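Local coordinates for protein ADP-dependent (S)-NAD(P)H-hydrate dehydratase (Streptococcus mutans, PDB 3BGK) that probably dehydrates the S epimer of hydrated NADH and NADPH at the expense of ADP, repairing damaged nicotinamide cofactors, at residues G65-Y70 with D138-T143; V147-I152 with N166-R171; G250-G255 with R297-I302; A283-K288 with I302-K307. One frame throughout, in Å; residues are numbered along the deposited sequence.

Overall arrangement
The four contacts illustrate how an alpha/beta three-layer sandwich is held together by helix and loop packing around one sheet. Interactions 1 and 2 come first along the chain, lie on the same side of its centre about 13 Å apart, and share helix 139-151, whose start is met by the loop after strand 60-64 and whose end packs on helix 163-170. Interactions 3 and 4, about 10 Å apart, share Ile302 and helix 295-310, which meets helix 249-263 and then helix 268-287. Interaction 3 holds two of the residues predicted to bind AMP and (6S)-NADPHX; interactions 1 and 4, with centres about 32 Å apart, lie where neighbouring subunits approach.

Interaction 1 of 4, residues G65-Y70 with D138-T143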
loop_
_atom_site.group_PDB
_atom_site.type_symbol
_atom_site.label_atom_id
_atom_site.label_comp_id
_atom_site.label_asym_id
_atom_site.label_seq_id
_atom_site.Cartn_x
_atom_site.Cartn_y
_atom_site.Cartn_z
ATOM N N GLY A 65 -2.295 10.575 -18.242
ATOM C CA GLY A 65 -3.537 9.822 -18.153
ATOM C C GLY A 65 -4.004 9.713 -16.715
ATOM O O GLY A 65 -3.628 10.522 -15.874
ATOM N N GLY A 66 -4.829 8.710 -16.428
ATOM C CA GLY A 66 -5.336 8.519 -15.076
ATOM C C GLY A 66 -6.245 9.657 -14.683
ATOM O O GLY A 66 -6.348 10.014 -13.505
ATOM N N ASN A 67 -6.885 10.241 -15.693
ATOM C CA ASN A 67 -7.913 11.238 -15.490
ATOM C C ASN A 67 -9.086 10.555 -14.810
ATOM O O ASN A 67 -9.408 9.402 -15.127
ATOM C CB ASN A 67 -8.343 11.824 -16.832
ATOM C CG ASN A 67 -9.218 13.061 -16.693
ATOM O OD1 ASN A 67 -9.418 13.590 -15.593
ATOM N ND2 ASN A 67 -9.741 13.533 -17.821
ATOM N N TYR A 68 -9.691 11.260 -13.855
ATOM C CA TYR A 68 -10.867 10.772 -13.142
ATOM C C TYR A 68 -11.950 10.289 -14.117
ATOM O O TYR A 68 -12.266 10.985 -15.089
ATOM C CB TYR A 68 -11.431 11.868 -12.222
ATOM C CG TYR A 68 -12.621 11.411 -11.408
ATOM C CD1 TYR A 68 -13.922 11.617 -11.864
ATOM C CD2 TYR A 68 -12.443 10.749 -10.195
ATOM C CE1 TYR A 68 -15.019 11.180 -11.123
ATOM C CE2 TYR A 68 -13.525 10.306 -9.450
ATOM C CZ TYR A 68 -14.808 10.525 -9.916
ATOM O OH TYR A 68 -15.879 10.093 -9.171
ATOM N N PRO A 69 -12.529 9.102 -13.860
ATOM C CA PRO A 69 -12.218 8.190 -12.762
ATOM C C PRO A 69 -11.275 7.019 -13.109
ATOM O O PRO A 69 -11.254 6.012 -12.394
ATOM C CB PRO A 69 -13.607 7.664 -12.381
ATOM C CG PRO A 69 -14.434 7.765 -13.666
ATOM C CD PRO A 69 -13.655 8.595 -14.660
ATOM N N TYR A 70 -10.478 7.158 -14.165
ATOM C CA TYR A 70 -9.610 6.057 -14.623
ATOM C C TYR A 70 -8.159 6.128 -14.111
ATOM O O TYR A 70 -7.201 5.848 -14.851
ATOM C CB TYR A 70 -9.677 5.936 -16.151
ATOM C CG TYR A 70 -11.091 6.037 -16.681
ATOM C CD1 TYR A 70 -11.533 7.191 -17.327
ATOM C CD2 TYR A 70 -11.997 4.993 -16.502
ATOM C CE1 TYR A 70 -12.842 7.295 -17.800
ATOM C CE2 TYR A 70 -13.308 5.090 -16.961
ATOM C CZ TYR A 70 -13.723 6.242 -17.606
ATOM O OH TYR A 70 -15.015 6.331 -18.068
ATOM N N ASP A 138 -13.269 13.865 -21.790
ATOM C CA ASP A 138 -13.860 15.143 -21.360
ATOM C C ASP A 138 -13.045 16.366 -21.810
ATOM O O ASP A 138 -12.086 16.235 -22.579
ATOM C CB ASP A 138 -14.096 15.157 -19.837
ATOM C CG ASP A 138 -12.815 14.968 -19.029
ATOM O OD1 ASP A 138 -12.913 14.933 -17.781
ATOM O OD2 ASP A 138 -11.716 14.851 -19.623
ATOM N N ASP A 139 -13.429 17.549 -21.336
ATOM C CA ASP A 139 -12.757 18.785 -21.742
ATOM C C ASP A 139 -11.286 18.852 -21.322
ATOM O O ASP A 139 -10.441 19.294 -22.100
ATOM C CB ASP A 139 -13.535 20.016 -21.262
ATOM C CG ASP A 139 -14.704 20.363 -22.181
ATOM O OD1 ASP A 139 -14.607 20.092 -23.402
ATOM O OD2 ASP A 139 -15.718 20.911 -21.682
ATOM N N LEU A 140 -10.988 18.395 -20.107
ATOM C CA LEU A 140 -9.606 18.356 -19.615
ATOM C C LEU A 140 -8.696 17.470 -20.479
ATOM O O LEU A 140 -7.530 17.799 -20.694
ATOM C CB LEU A 140 -9.553 17.922 -18.139
ATOM C CG LEU A 140 -8.175 17.753 -17.479
ATOM C CD1 LEU A 140 -7.346 19.042 -17.533
ATOM C CD2 LEU A 140 -8.305 17.244 -16.047
ATOM N N ALA A 141 -9.241 16.358 -20.970
ATOM C CA ALA A 141 -8.507 15.435 -21.837
ATOM C C ALA A 141 -8.154 16.066 -23.191
ATOM O O ALA A 141 -7.025 15.926 -23.669
ATOM C CB ALA A 141 -9.298 14.152 -22.029
ATOM N N GLN A 142 -9.120 16.757 -23.798
ATOM C CA GLN A 142 -8.908 17.444 -25.081
ATOM C C GLN A 142 -7.954 18.636 -24.992
ATOM O O GLN A 142 -7.164 18.865 -25.909
ATOM C CB GLN A 142 -10.238 17.880 -25.708
ATOM C CG GLN A 142 -10.576 17.152 -27.011
ATOM C CD GLN A 142 -9.597 17.471 -28.149
ATOM O OE1 GLN A 142 -9.069 16.568 -28.801
ATOM N NE2 GLN A 142 -9.359 18.758 -28.389
ATOM N N THR A 143 -8.048 19.393 -23.897
ATOM C CA THR A 143 -7.136 20.510 -23.634
ATOM C C THR A 143 -5.711 19.966 -23.537
ATOM O O THR A 143 -4.791 20.484 -24.180
ATOM C CB THR A 143 -7.535 21.278 -22.340
ATOM O OG1 THR A 143 -8.789 21.941 -22.545
ATOM C CG2 THR A 143 -6.487 22.323 -21.957
#
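Asn67 faces Asp138 and Leu140 where the loop after strand 60-64 meets the start of helix 139-151, a loop-to-N-terminus contact in the ribokinase-like alpha/beta fold. The segments meet mainly through this one asparagine, and the arrangement shows how one amide can fill the junction between a loop and a capped helix.

The polar part comes first. Asp138 is the N-cap: its OD2 accepts from Ala141 N at 3.2 Å with an N-H...O angle of 150°, on the anti side of the carboxylate and tilted out of its plane. The Asn67 amide approaches the same group from the opposite direction, ND2 standing 3.0 Å from Asp138 OD2, with the two flat groups turned 48° apart. ND2 also gives a hydrogen bond to the backbone O of Leu135. The asparagine has CG anti to the backbone N (chi1 -169°), which carries the amide toward the helix start.

Van der Waals contact is slighter: the amide oxygen OD1 of Asn67 lies 3.8 Å from the Leu140 CD2 methyl, and its ND2 4.3 Å from Ala141 CB.

Tyr68 turns outward to a neighbouring subunit, where its OH bonds to Glu115 OE1 and Asp112 N. The side chain of Asn67 lies about 6 Å from Gly134, predicted to bind (6S)-NADPHX. The loop itself is shaped by a cis peptide before Pro69: Asn67-Tyr70 form a type VIa turn, closed by Tyr70 N to Asn67 O at 2.7 Å.

Interaction 2 of 4, residues V147-I152 with N166-R171; sequences VVWQAI and NLLAKR
The indole of Trp149 carries the guanidinium of Arg171 over one face, with NH1 3.2 Å above the ring plane and displaced toward the rim. The two flat groups are far from stacked: their planes stand 66° apart, so the guanidinium presents an edge to the pyrrole part. The result is a cation-pi contact, with Arg171 CZ 4.1 Å from the centroid of the five-membered ring and 28° off its normal. Trp149 NE1 and Arg171 NH1 are both donors, so their closeness is a matter of charge over the ring rather than of hydrogen bonding. A bend at chi3 (-56°) turns the arginine tip over the indole, and a long, weak ion pair links its NE to Asp146. At the benzo end, Leu168 CD1 comes obliquely to within 3.5 Å of Trp149 CH2, the two side chains crossing at about a right angle. Phe145 and Trp176 also meet the indole, the former nearly parallel to it.

The contact joins helices 139-151 and 163-170 in a helix-strand-helix step of the parallel alpha/beta fold, strand 157-161 lying between 128-131 and 181-184. Trp149 rests on Leu158 and Ile160 of that strand; Leu168 shares Ile160.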
loop_
_atom_site.group_PDB
_atom_site.type_symbol
_atom_site.label_atom_id
_atom_site.label_comp_id
_atom_site.label_asym_id
_atom_site.label_seq_id
_atom_site.Cartn_x
_atom_site.Cartn_y
_atom_site.Cartn_z
ATOM N N VAL A 147 -2.258 20.305 -25.837
ATOM C CA VAL A 147 -1.014 20.837 -25.266
ATOM C C VAL A 147 0.143 19.949 -25.712
ATOM O O VAL A 147 1.105 20.422 -26.328
ATOM C CB VAL A 147 -1.056 20.928 -23.711
ATOM C CG1 VAL A 147 0.314 21.301 -23.143
ATOM C CG2 VAL A 147 -2.095 21.936 -23.262
ATOM N N VAL A 148 0.013 18.656 -25.416
ATOM C CA VAL A 148 0.996 17.637 -25.782
ATOM C C VAL A 148 1.277 17.682 -27.274
ATOM O O VAL A 148 2.429 17.785 -27.676
ATOM C CB VAL A 148 0.509 16.225 -25.371
ATOM C CG1 VAL A 148 1.435 15.133 -25.916
ATOM C CG2 VAL A 148 0.386 16.139 -23.866
ATOM N N TRP A 149 0.221 17.631 -28.082
ATOM C CA TRP A 149 0.343 17.628 -29.538
ATOM C C TRP A 149 1.152 18.807 -30.092
ATOM O O TRP A 149 1.873 18.655 -31.077
ATOM C CB TRP A 149 -1.044 17.583 -30.188
ATOM C CG TRP A 149 -1.009 17.085 -31.599
ATOM C CD1 TRP A 149 -1.088 17.835 -32.743
ATOM C CD2 TRP A 149 -0.853 15.725 -32.019
ATOM N NE1 TRP A 149 -0.998 17.019 -33.848
ATOM C CE2 TRP A 149 -0.854 15.721 -33.433
ATOM C CE3 TRP A 149 -0.716 14.507 -31.338
ATOM C CZ2 TRP A 149 -0.728 14.548 -34.179
ATOM C CZ3 TRP A 149 -0.592 13.337 -32.081
ATOM C CH2 TRP A 149 -0.594 13.370 -33.487
ATOM N N GLN A 150 1.040 19.974 -29.460
ATOM C CA GLN A 150 1.796 21.161 -29.892
ATOM C C GLN A 150 3.207 21.245 -29.287
ATOM O O GLN A 150 4.067 21.969 -29.796
ATOM C CB GLN A 150 1.016 22.449 -29.598
ATOM C CG GLN A 150 -0.231 22.639 -30.470
ATOM N N ALA A 151 3.434 20.495 -28.210
ATOM C CA ALA A 151 4.714 20.519 -27.505
ATOM C C ALA A 151 5.670 19.378 -27.891
ATOM O O ALA A 151 6.856 19.411 -27.543
ATOM C CB ALA A 151 4.480 20.546 -25.991
ATOM N N ILE A 152 5.158 18.377 -28.607
ATOM C CA ILE A 152 5.986 17.248 -29.047
ATOM C C ILE A 152 7.053 17.709 -30.035
ATOM O O ILE A 152 6.815 18.580 -30.873
ATOM C CB ILE A 152 5.139 16.063 -29.630
ATOM C CG1 ILE A 152 4.277 15.400 -28.542
ATOM C CG2 ILE A 152 6.023 15.021 -30.322
ATOM C CD1 ILE A 152 5.055 14.774 -27.373
ATOM N N ASN A 166 -9.157 7.761 -29.959
ATOM C CA ASN A 166 -10.394 8.489 -30.280
ATOM C C ASN A 166 -10.156 9.992 -30.431
ATOM O O ASN A 166 -10.739 10.638 -31.302
ATOM C CB ASN A 166 -11.459 8.273 -29.204
ATOM C CG ASN A 166 -11.644 6.817 -28.834
ATOM O OD1 ASN A 166 -11.683 5.940 -29.697
ATOM N ND2 ASN A 166 -11.777 6.555 -27.540
ATOM N N LEU A 167 -9.309 10.541 -29.563
ATOM C CA LEU A 167 -8.982 11.965 -29.572
ATOM C C LEU A 167 -8.172 12.340 -30.801
ATOM O O LEU A 167 -8.361 13.414 -31.372
ATOM C CB LEU A 167 -8.235 12.352 -28.292
ATOM C CG LEU A 167 -9.010 13.058 -27.176
ATOM C CD1 LEU A 167 -10.373 12.439 -26.935
ATOM C CD2 LEU A 167 -8.189 13.062 -25.893
ATOM N N LEU A 168 -7.270 11.449 -31.202
ATOM C CA LEU A 168 -6.509 11.619 -32.432
ATOM C C LEU A 168 -7.438 11.541 -33.649
ATOM O O LEU A 168 -7.226 12.242 -34.642
ATOM C CB LEU A 168 -5.389 10.573 -32.518
ATOM C CG LEU A 168 -4.531 10.477 -33.787
ATOM C CD1 LEU A 168 -3.688 11.727 -33.988
ATOM C CD2 LEU A 168 -3.654 9.232 -33.761
ATOM N N ALA A 169 -8.477 10.707 -33.545
ATOM C CA ALA A 169 -9.440 10.483 -34.633
ATOM C C ALA A 169 -10.336 11.691 -34.947
ATOM O O ALA A 169 -10.631 11.954 -36.113
ATOM C CB ALA A 169 -10.294 9.243 -34.346
ATOM N N LYS A 170 -10.761 12.411 -33.910
ATOM C CA LYS A 170 -11.641 13.574 -34.071
ATOM C C LYS A 170 -11.005 14.692 -34.907
ATOM O O LYS A 170 -11.684 15.326 -35.727
ATOM C CB LYS A 170 -12.081 14.113 -32.705
ATOM N N ARG A 171 -9.710 14.924 -34.695
ATOM C CA ARG A 171 -8.954 15.934 -35.443
ATOM C C ARG A 171 -8.047 15.286 -36.501
ATOM O O ARG A 171 -8.200 14.101 -36.803
ATOM C CB ARG A 171 -8.156 16.826 -34.480
ATOM C CG ARG A 171 -7.292 16.070 -33.475
ATOM C CD ARG A 171 -6.771 16.987 -32.359
ATOM N NE ARG A 171 -6.014 18.145 -32.850
ATOM C CZ ARG A 171 -4.790 18.090 -33.378
ATOM N NH1 ARG A 171 -4.162 16.928 -33.507
ATOM N NH2 ARG A 171 -4.194 19.204 -33.789
#

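Interaction 3 of 4, residues G250-G255 with R297-I302; sequences GDTLAG and RISAEI. With PO4 (phosphate ion), chain B.
Thr252 and Ser299 are the closest pair between segments 250-255 and 297-302, 7.3 Å between CA atoms. The methyl of Thr252 does the direct touching: CG2, anti to the backbone N, points across to Ser299 OG at 3.7 Å and lies 4.3 Å from Ile298 CG2. Both hydroxyls meet a shared water, Thr252 OG1 at 2.9 Å and Ser299 OG at 2.7 Å, so a solvent molecule bridges this otherwise buried seam. Thr252 OG1 also bonds to Gly248 O, one turn back on its own chain, and Ala80 of helix 71-83 packs against both Thr252 and Ser299.

At the start of helix 249-263 the backbone grips a phosphate ion, probably from the crystallisation liquor. Gly250 N gives a bond of 2.7 Å to its O4 and a weak one to O3, while Asp251 N reaches O3 at 3.3 Å. Gly248 N and His186 NE2 add further bonds. Amides converging at a helix N-terminus resemble the anion hole of ribokinase-like enzymes, and Gly250 and Asp251 are predicted to bind AMP and (6S)-NADPHX, respectively. The chemistry thus separates two roles: backbone amides, with His186, receive an anion, while methyl packing and one water seat the same helix against its neighbour.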
loop_
_atom_site.group_PDB
_atom_site.type_symbol
_atom_site.label_atom_id
_atom_site.label_comp_id
_atom_site.label_asym_id
_atom_site.label_seq_id
_atom_site.Cartn_x
_atom_site.Cartn_y
_atom_site.Cartn_z
ATOM N N GLY A 250 -4.125 -4.028 -20.875
ATOM C CA GLY A 250 -3.626 -3.126 -21.917
ATOM C C GLY A 250 -2.764 -1.992 -21.387
ATOM O O GLY A 250 -1.769 -1.607 -22.023
ATOM N N ASP A 251 -3.146 -1.460 -20.223
ATOM C CA ASP A 251 -2.398 -0.393 -19.568
ATOM C C ASP A 251 -0.980 -0.865 -19.252
ATOM O O ASP A 251 -0.004 -0.168 -19.550
ATOM C CB ASP A 251 -3.116 0.080 -18.300
ATOM C CG ASP A 251 -4.572 0.429 -18.547
ATOM O OD1 ASP A 251 -4.850 1.255 -19.443
ATOM O OD2 ASP A 251 -5.445 -0.117 -17.837
ATOM N N THR A 252 -0.879 -2.061 -18.680
ATOM C CA THR A 252 0.400 -2.712 -18.412
ATOM C C THR A 252 1.237 -2.874 -19.679
ATOM O O THR A 252 2.443 -2.635 -19.656
ATOM C CB THR A 252 0.185 -4.083 -17.750
ATOM O OG1 THR A 252 -0.633 -3.918 -16.590
ATOM C CG2 THR A 252 1.518 -4.710 -17.341
ATOM N N LEU A 253 0.600 -3.262 -20.782
ATOM C CA LEU A 253 1.295 -3.383 -22.064
ATOM C C LEU A 253 1.841 -2.037 -22.540
ATOM O O LEU A 253 2.993 -1.953 -22.978
ATOM C CB LEU A 253 0.383 -3.993 -23.129
ATOM C CG LEU A 253 1.017 -4.205 -24.511
ATOM C CD1 LEU A 253 2.333 -4.986 -24.419
ATOM C CD2 LEU A 253 0.050 -4.874 -25.484
ATOM N N ALA A 254 1.009 -0.998 -22.452
ATOM C CA ALA A 254 1.390 0.364 -22.811
ATOM C C ALA A 254 2.607 0.843 -22.012
ATOM O O ALA A 254 3.519 1.457 -22.567
ATOM C CB ALA A 254 0.216 1.302 -22.597
ATOM N N GLY A 255 2.608 0.550 -20.711
ATOM C CA GLY A 255 3.721 0.893 -19.833
ATOM C C GLY A 255 5.000 0.170 -20.210
ATOM O O GLY A 255 6.071 0.771 -20.242
ATOM N N ARG A 297 0.536 -8.156 -11.158
ATOM C CA ARG A 297 1.349 -9.338 -10.866
ATOM C C ARG A 297 2.407 -9.532 -11.950
ATOM O O ARG A 297 3.500 -10.022 -11.666
ATOM C CB ARG A 297 0.506 -10.618 -10.753
ATOM C CG ARG A 297 -0.709 -10.559 -9.834
ATOM C CD ARG A 297 -0.371 -10.750 -8.367
ATOM N NE ARG A 297 -1.585 -10.734 -7.545
ATOM C CZ ARG A 297 -2.164 -9.634 -7.060
ATOM N NH1 ARG A 297 -3.268 -9.734 -6.327
ATOM N NH2 ARG A 297 -1.645 -8.435 -7.304
ATOM N N ILE A 298 2.066 -9.162 -13.186
ATOM C CA ILE A 298 2.997 -9.216 -14.319
ATOM C C ILE A 298 4.125 -8.192 -14.161
ATOM O O ILE A 298 5.289 -8.497 -14.418
ATOM C CB ILE A 298 2.262 -8.964 -15.652
ATOM C CG1 ILE A 298 1.397 -10.168 -16.015
ATOM C CG2 ILE A 298 3.242 -8.661 -16.779
ATOM C CD1 ILE A 298 0.472 -9.930 -17.198
ATOM N N SER A 299 3.756 -6.979 -13.743
ATOM C CA SER A 299 4.702 -5.887 -13.512
ATOM C C SER A 299 5.768 -6.233 -12.484
ATOM O O SER A 299 6.946 -5.898 -12.665
ATOM C CB SER A 299 3.964 -4.616 -13.085
ATOM O OG SER A 299 3.314 -4.027 -14.192
ATOM N N ALA A 300 5.346 -6.905 -11.417
ATOM C CA ALA A 300 6.232 -7.322 -10.337
ATOM C C ALA A 300 7.334 -8.278 -10.811
ATOM O O ALA A 300 8.427 -8.317 -10.222
ATOM C CB ALA A 300 5.418 -7.961 -9.211
ATOM N N GLU A 301 7.042 -9.026 -11.879
ATOM C CA GLU A 301 7.943 -10.057 -12.410
ATOM C C GLU A 301 8.901 -9.570 -13.488
ATOM O O GLU A 301 9.887 -10.246 -13.783
ATOM C CB GLU A 301 7.135 -11.237 -12.959
ATOM C CG GLU A 301 6.280 -11.960 -11.912
ATOM C CD GLU A 301 7.105 -12.531 -10.772
ATOM O OE1 GLU A 301 8.176 -13.129 -11.032
ATOM O OE2 GLU A 301 6.684 -12.374 -9.608
ATOM N N ILE A 302 8.622 -8.393 -14.050
ATOM C CA ILE A 302 9.340 -7.864 -15.218
ATOM C C ILE A 302 10.875 -7.920 -15.145
ATOM O O ILE A 302 11.483 -8.559 -16.003
ATOM C CB ILE A 302 8.839 -6.440 -15.634
ATOM C CG1 ILE A 302 7.394 -6.503 -16.140
ATOM C CG2 ILE A 302 9.734 -5.845 -16.724
ATOM C CD1 ILE A 302 6.737 -5.156 -16.350
HETATM P P PO4 B . -7.472 -2.881 -20.469
HETATM O O1 PO4 B . -8.427 -3.318 -19.378
HETATM O O2 PO4 B . -8.257 -2.058 -21.469
HETATM O O3 PO4 B . -6.372 -2.019 -19.892
HETATM O O4 PO4 B . -6.854 -4.089 -21.149
HETATM O O HOH W 1 0.836 -3.039 -14.310
#

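Interaction 4 of 4, residues A283-K288 with I302-K307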
loop_
_atom_site.group_PDB
_atom_site.type_symbol
_atom_site.label_atom_id
_atom_site.label_comp_id
_atom_site.label_asym_id
_atom_site.label_seq_id
_atom_site.Cartn_x
_atom_site.Cartn_y
_atom_site.Cartn_z
ATOM N N ALA A 283 2.920 -13.488 -18.559
ATOM C CA ALA A 283 1.563 -13.942 -18.272
ATOM C C ALA A 283 1.453 -15.459 -18.416
ATOM O O ALA A 283 0.808 -16.116 -17.589
ATOM C CB ALA A 283 0.555 -13.233 -19.174
ATOM N N ASP A 284 2.098 -16.003 -19.457
ATOM C CA ASP A 284 2.180 -17.455 -19.666
ATOM C C ASP A 284 2.865 -18.169 -18.511
ATOM O O ASP A 284 2.398 -19.220 -18.082
ATOM C CB ASP A 284 2.875 -17.807 -20.991
ATOM C CG ASP A 284 1.912 -17.823 -22.177
ATOM O OD1 ASP A 284 0.947 -17.023 -22.181
ATOM O OD2 ASP A 284 2.110 -18.634 -23.109
ATOM N N GLN A 285 3.959 -17.606 -18.009
ATOM C CA GLN A 285 4.654 -18.190 -16.853
ATOM C C GLN A 285 3.814 -18.158 -15.584
ATOM O O GLN A 285 3.750 -19.151 -14.855
ATOM C CB GLN A 285 5.978 -17.484 -16.594
ATOM C CG GLN A 285 7.132 -18.068 -17.366
ATOM C CD GLN A 285 8.418 -17.315 -17.138
ATOM O OE1 GLN A 285 8.546 -16.516 -16.202
ATOM N NE2 GLN A 285 9.393 -17.568 -17.995
ATOM N N LEU A 286 3.167 -17.019 -15.334
ATOM C CA LEU A 286 2.314 -16.843 -14.160
ATOM C C LEU A 286 1.023 -17.674 -14.210
ATOM O O LEU A 286 0.413 -17.937 -13.165
ATOM C CB LEU A 286 1.986 -15.354 -13.935
ATOM C CG LEU A 286 3.116 -14.457 -13.422
ATOM C CD1 LEU A 286 2.702 -12.998 -13.418
ATOM C CD2 LEU A 286 3.585 -14.894 -12.031
ATOM N N SER A 287 0.628 -18.089 -15.413
ATOM C CA SER A 287 -0.610 -18.845 -15.628
ATOM C C SER A 287 -0.581 -20.263 -15.069
ATOM O O SER A 287 -1.631 -20.820 -14.720
ATOM C CB SER A 287 -0.961 -18.900 -17.116
ATOM O OG SER A 287 -0.073 -19.741 -17.839
ATOM N N LYS A 288 0.609 -20.849 -14.992
ATOM C CA LYS A 288 0.754 -22.212 -14.474
ATOM C C LYS A 288 0.229 -22.312 -13.045
ATOM O O LYS A 288 -0.151 -23.387 -12.585
ATOM C CB LYS A 288 2.214 -22.685 -14.541
ATOM C CG LYS A 288 2.904 -22.508 -15.900
ATOM C CD LYS A 288 2.177 -23.242 -17.023
ATOM C CE LYS A 288 2.805 -22.926 -18.381
ATOM N NZ LYS A 288 1.927 -23.339 -19.523
ATOM N N ILE A 302 8.622 -8.393 -14.050
ATOM C CA ILE A 302 9.340 -7.864 -15.218
ATOM C C ILE A 302 10.875 -7.920 -15.145
ATOM O O ILE A 302 11.483 -8.559 -16.003
ATOM C CB ILE A 302 8.839 -6.440 -15.634
ATOM C CG1 ILE A 302 7.394 -6.503 -16.140
ATOM C CG2 ILE A 302 9.734 -5.845 -16.724
ATOM C CD1 ILE A 302 6.737 -5.156 -16.350
ATOM N N THR A 303 11.504 -7.276 -14.157
ATOM C CA THR A 303 12.981 -7.267 -14.133
ATOM C C THR A 303 13.642 -8.618 -13.946
ATOM O O THR A 303 14.697 -8.860 -14.518
ATOM C CB THR A 303 13.633 -6.295 -13.121
ATOM O OG1 THR A 303 12.857 -6.209 -11.920
ATOM C CG2 THR A 303 13.806 -4.956 -13.745
ATOM N N ARG A 304 13.040 -9.487 -13.138
ATOM C CA ARG A 304 13.586 -10.833 -12.965
ATOM C C ARG A 304 13.662 -11.546 -14.316
ATOM O O ARG A 304 14.640 -12.237 -14.605
ATOM C CB ARG A 304 12.768 -11.650 -11.961
ATOM C CG ARG A 304 13.332 -13.041 -11.712
ATOM C CD ARG A 304 12.438 -13.889 -10.804
ATOM N NE ARG A 304 11.052 -13.987 -11.273
ATOM C CZ ARG A 304 10.647 -14.736 -12.300
ATOM N NH1 ARG A 304 11.519 -15.455 -13.004
ATOM N NH2 ARG A 304 9.360 -14.757 -12.633
ATOM N N VAL A 305 12.642 -11.348 -15.146
ATOM C CA VAL A 305 12.561 -12.014 -16.445
ATOM C C VAL A 305 13.423 -11.306 -17.494
ATOM O O VAL A 305 14.072 -11.967 -18.301
ATOM C CB VAL A 305 11.101 -12.167 -16.925
ATOM C CG1 VAL A 305 11.047 -12.854 -18.279
ATOM C CG2 VAL A 305 10.281 -12.953 -15.899
HETATM N N MSE A 306 13.435 -9.976 -17.475
HETATM C CA MSE A 306 14.334 -9.215 -18.340
HETATM C C MSE A 306 15.784 -9.587 -18.050
HETATM O O MSE A 306 16.578 -9.747 -18.978
HETATM C CB MSE A 306 14.127 -7.707 -18.188
HETATM C CG MSE A 306 12.838 -7.196 -18.791
HETATM SE SE MSE A 306 12.662 -5.256 -18.768
HETATM C CE MSE A 306 13.963 -4.815 -20.153
ATOM N N LYS A 307 16.110 -9.734 -16.764
ATOM C CA LYS A 307 17.422 -10.216 -16.328
ATOM C C LYS A 307 17.776 -11.566 -16.957
ATOM O O LYS A 307 18.890 -11.735 -17.454
ATOM C CB LYS A 307 17.488 -10.317 -14.805
ATOM C CG LYS A 307 18.812 -10.827 -14.263
ATOM C CD LYS A 307 19.947 -9.865 -14.569
ATOM C CE LYS A 307 21.299 -10.491 -14.273
ATOM N NZ LYS A 307 22.398 -9.516 -14.516
#
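Gln285 lays its amide end against Val305 and the tip of Arg304, where helix 268-287 packs beside helix 295-310 in one helical layer of the alpha/beta sandwich. The touching atom is OE1, 4.0 Å from Val305 CG2. The same oxygen sits near the plane of the Arg304 guanidinium, at its edge, but its 4.1 Å to NH2 is too long for a hydrogen bond, and the amide and guanidinium planes are only 27° apart. Gln285 runs extended beyond CG, which lets it span the gap between the segments, whose nearest CA atoms, of Gln285 and Val305, are 10.0 Å apart, and it passes Val305 in the opposite direction.

The charge of Arg304 is met within its own helix: the bend at chi3 (54°) brings NH2 into a salt bridge with Glu301 OE1, and a longer, weak pairing connects NH1 with Glu308. Val305 completes its packing on Leu278, Tyr281 and Ile282 of helix 268-287.

Helix 295-310 is kinked here, the N atoms of Thr303 and Arg304 having no bond to the preceding turn. The same helix also meets another copy of the protein, with Thr303 on Val292 and the selenomethionine Met306 on Tyr291 of that subunit. Regular helical bonding resumes beyond the kink, with Met306 N reaching Ile302 O at 2.8 Å.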